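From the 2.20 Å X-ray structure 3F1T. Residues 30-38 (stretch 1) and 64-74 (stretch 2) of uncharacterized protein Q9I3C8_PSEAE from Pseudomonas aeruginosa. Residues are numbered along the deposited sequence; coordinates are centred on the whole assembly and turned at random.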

# COMPACT_ATOMS: atom_id res chain seq x y z
N ALA B 30 20.76 16.62 -4.76
CA ALA B 30 20.57 15.47 -5.65
C ALA B 30 21.94 14.89 -5.96
O ALA B 30 22.92 15.62 -6.13
CB ALA B 30 19.89 15.90 -6.92
N ASP B 31 22.04 13.57 -5.93
CA ASP B 31 23.26 12.91 -6.32
C ASP B 31 22.99 11.42 -6.44
O ASP B 31 21.86 10.96 -6.26
CB ASP B 31 24.36 13.17 -5.29
CG ASP B 31 23.95 12.76 -3.88
OD1 ASP B 31 24.23 13.53 -2.94
OD2 ASP B 31 23.34 11.68 -3.71
N GLU B 32 24.06 10.67 -6.68
CA GLU B 32 23.94 9.26 -7.00
C GLU B 32 23.18 8.53 -5.90
O GLU B 32 22.45 7.58 -6.18
CB GLU B 32 25.33 8.64 -7.23
CG GLU B 32 26.24 8.62 -5.98
CD GLU B 32 26.73 10.01 -5.54
OE1 GLU B 32 26.90 10.90 -6.41
OE2 GLU B 32 26.99 10.18 -4.32
N LYS B 33 23.25 9.05 -4.68
CA LYS B 33 22.68 8.34 -3.53
C LYS B 33 21.22 8.73 -3.21
O LYS B 33 20.60 8.12 -2.33
CB LYS B 33 23.55 8.53 -2.30
N GLY B 34 20.72 9.79 -3.83
CA GLY B 34 19.34 10.17 -3.61
C GLY B 34 19.04 11.65 -3.77
O GLY B 34 19.85 12.41 -4.32
N LEU B 35 17.84 12.04 -3.35
CA LEU B 35 17.26 13.32 -3.72
C LEU B 35 16.47 13.90 -2.55
O LEU B 35 15.70 13.20 -1.91
CB LEU B 35 16.34 13.14 -4.94
CG LEU B 35 15.61 14.40 -5.39
CD1 LEU B 35 16.51 15.24 -6.29
CD2 LEU B 35 14.29 14.08 -6.09
N THR B 36 16.69 15.19 -2.27
CA THR B 36 15.96 15.90 -1.22
C THR B 36 15.23 17.12 -1.79
O THR B 36 15.83 18.01 -2.38
CB THR B 36 16.91 16.38 -0.09
OG1 THR B 36 17.71 15.28 0.36
CG2 THR B 36 16.13 16.92 1.09
N LEU B 37 13.92 17.16 -1.57
CA LEU B 37 13.12 18.32 -1.88
C LEU B 37 12.68 18.98 -0.58
O LEU B 37 12.53 18.31 0.44
CB LEU B 37 11.88 17.91 -2.69
CG LEU B 37 11.97 17.98 -4.21
CD1 LEU B 37 13.09 17.11 -4.72
CD2 LEU B 37 10.65 17.62 -4.87
N ARG B 38 12.21 20.21 -0.71
CA ARG B 38 11.62 20.92 0.39
C ARG B 38 10.26 21.54 0.01
O ARG B 38 10.13 22.17 -1.03
CB ARG B 38 12.58 21.99 0.91
CG ARG B 38 12.03 22.77 2.08
CD ARG B 38 12.83 24.02 2.34
NE ARG B 38 12.65 25.02 1.29
CZ ARG B 38 13.04 26.29 1.42
NH1 ARG B 38 13.52 26.72 2.57
NH2 ARG B 38 12.94 27.13 0.40
N ASP B 64 5.22 12.17 -3.61
CA ASP B 64 5.05 11.74 -4.99
C ASP B 64 6.10 12.36 -5.89
O ASP B 64 6.71 11.67 -6.70
CB ASP B 64 3.65 12.05 -5.52
CG ASP B 64 3.41 11.47 -6.90
OD1 ASP B 64 4.04 10.45 -7.25
OD2 ASP B 64 2.65 12.08 -7.66
N THR B 65 6.24 13.69 -5.82
CA THR B 65 7.23 14.43 -6.62
C THR B 65 8.68 14.03 -6.31
O THR B 65 9.48 13.80 -7.21
CB THR B 65 7.12 15.94 -6.40
OG1 THR B 65 5.79 16.37 -6.73
CG2 THR B 65 8.13 16.70 -7.26
N THR B 66 9.01 13.96 -5.04
CA THR B 66 10.34 13.52 -4.63
C THR B 66 10.70 12.14 -5.21
O THR B 66 11.82 11.95 -5.69
CB THR B 66 10.50 13.54 -3.09
OG1 THR B 66 10.36 14.88 -2.61
CG2 THR B 66 11.86 13.03 -2.67
N CYS B 67 9.85 11.14 -4.99
CA CYS B 67 10.08 9.80 -5.56
C CYS B 67 10.21 9.81 -7.08
O CYS B 67 11.11 9.20 -7.65
CB CYS B 67 8.97 8.84 -5.14
SG CYS B 67 8.89 8.49 -3.36
N GLY B 68 9.28 10.47 -7.75
CA GLY B 68 9.36 10.61 -9.20
C GLY B 68 10.70 11.15 -9.64
O GLY B 68 11.36 10.60 -10.55
N ILE B 69 11.13 12.24 -9.01
CA ILE B 69 12.32 12.93 -9.50
C ILE B 69 13.61 12.20 -9.13
O ILE B 69 14.65 12.38 -9.76
CB ILE B 69 12.35 14.39 -9.03
CG1 ILE B 69 11.20 15.16 -9.69
CG2 ILE B 69 13.67 15.03 -9.38
CD1 ILE B 69 11.21 16.65 -9.34
N SER B 70 13.55 11.39 -8.09
CA SER B 70 14.71 10.63 -7.64
C SER B 70 15.15 9.59 -8.65
O SER B 70 16.29 9.12 -8.61
CB SER B 70 14.44 9.96 -6.29
OG SER B 70 13.64 8.81 -6.44
N THR B 71 14.31 9.33 -9.65
CA THR B 71 14.71 8.48 -10.77
C THR B 71 15.90 9.06 -11.53
O THR B 71 16.60 8.33 -12.21
CB THR B 71 13.55 8.23 -11.77
OG1 THR B 71 13.10 9.49 -12.30
CG2 THR B 71 12.39 7.56 -11.08
N VAL B 72 16.10 10.38 -11.43
CA VAL B 72 17.20 11.03 -12.14
C VAL B 72 18.51 10.46 -11.62
O VAL B 72 19.52 10.45 -12.33
CB VAL B 72 17.21 12.58 -12.00
CG1 VAL B 72 15.91 13.20 -12.51
CG2 VAL B 72 17.52 13.03 -10.56
N CYS B 73 18.47 9.90 -10.42
CA CYS B 73 19.68 9.46 -9.77
C CYS B 73 20.19 8.20 -10.42
O CYS B 73 21.31 7.79 -10.14
CB CYS B 73 19.44 9.20 -8.28
SG CYS B 73 18.94 10.67 -7.37
N VAL B 74 19.33 7.50 -11.16
CA VAL B 74 19.72 6.23 -11.75
C VAL B 74 19.65 6.18 -13.26
O VAL B 74 20.08 5.21 -13.86
CB VAL B 74 18.93 5.04 -11.17
CG1 VAL B 74 19.27 4.85 -9.70
CG2 VAL B 74 17.43 5.23 -11.39

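Strand 34-38 packs against helix 64-70 and the 3-10 segment that follows it, running at 148° to the helix with the axes 8.1 Å apart at closest approach. No clear hydrogen bond joins the two stretches; the contact is mainly side chains laid on side chains and on backbone, with 431 Å² buried in total. The strand's alternation sets the pattern: Leu35 and Leu37 point their CA-to-CB bonds toward the helix, while Thr36 and Arg38 point away and contribute almost nothing to the contact.

Leu35 is the centrepiece, with 93 Å² covered, the largest share of any residue here. Its chi1 is t (177°) and its chi2 p (83°), a conformation that delivers CD2 onto the helix. There the methyl makes an apolar contact with Ile69, but it also rests on backbone: Leu35 CD2 is 3.3 Å from Thr66 O and 3.4 Å from Ser70 N. Those two polar atoms are already paired with each other, Ser70 N donating to Thr66 O over 3.0 Å, so the methyl covers a helical hydrogen bond whose polar needs are met. Ser70 CB lies 3.9 Å from Leu35 CB. The serine's chi1 of 78° (p) turns the hydroxyl back to its own helix, where Ser70 OG donates to Cys67 O at 2.8 Å, allowing a polar side chain to sit beside leucine in a buried place.

Ile69 points toward the strand and takes the m, t rotamer, presenting its branch point, CB and CG2, each 3.5 Å from Leu35 CD2. Further along, Leu37 meets the preceding turn of the helix. Its chi1 of -94° lies between wells, with chi2 p (58°); in this conformation Leu37 CD2 comes within 3.6 Å of Thr65 CG2, while Leu37 CB lies 3.4 Å from Thr66 OG1. Both threonines project sideways with chi1 m, and the hydroxyls of both find hydrogen bonds outside this contact. Both are buried; Thr65 packs its methyl on Leu37, whereas Thr66 meets Leu37 CB with OG1 and Leu35 CD2, more loosely, with CG2.

At the other end, Cys73 fits against a type I turn running from Asp31 to Gly34. Its CA-to-CB bond points toward stretch 1, and chi1 m (-62°) places Cys73 SG 3.1 Å from Asp31 O, 3.6 Å from Gly34 O and 4.3 Å from Leu35 CB. One compact, polarizable sulfur thus touches both backbone carbonyls and leucine carbon, and 76 Å² of the residue is covered.

The turn is braced from within. Asp31, its CB pointing away from stretch 2, adopts chi1 p (56°), so that Asp31 OD2 accepts from Lys33 N at 2.8 Å and, weakly, from Gly34 N at 3.2 Å. Gly34 closes the turn at phi/psi of 152/-169, where a CB would be jammed against the preceding carbonyl oxygen, so the backbone itself calls for glycine. The rule is economical: Leu35, Cys73 and Leu37 bury the most area, and the hydroxyls of Thr65, Thr66 and Ser70, all in stretch 2, have hydrogen-bond partners outside the other stretch.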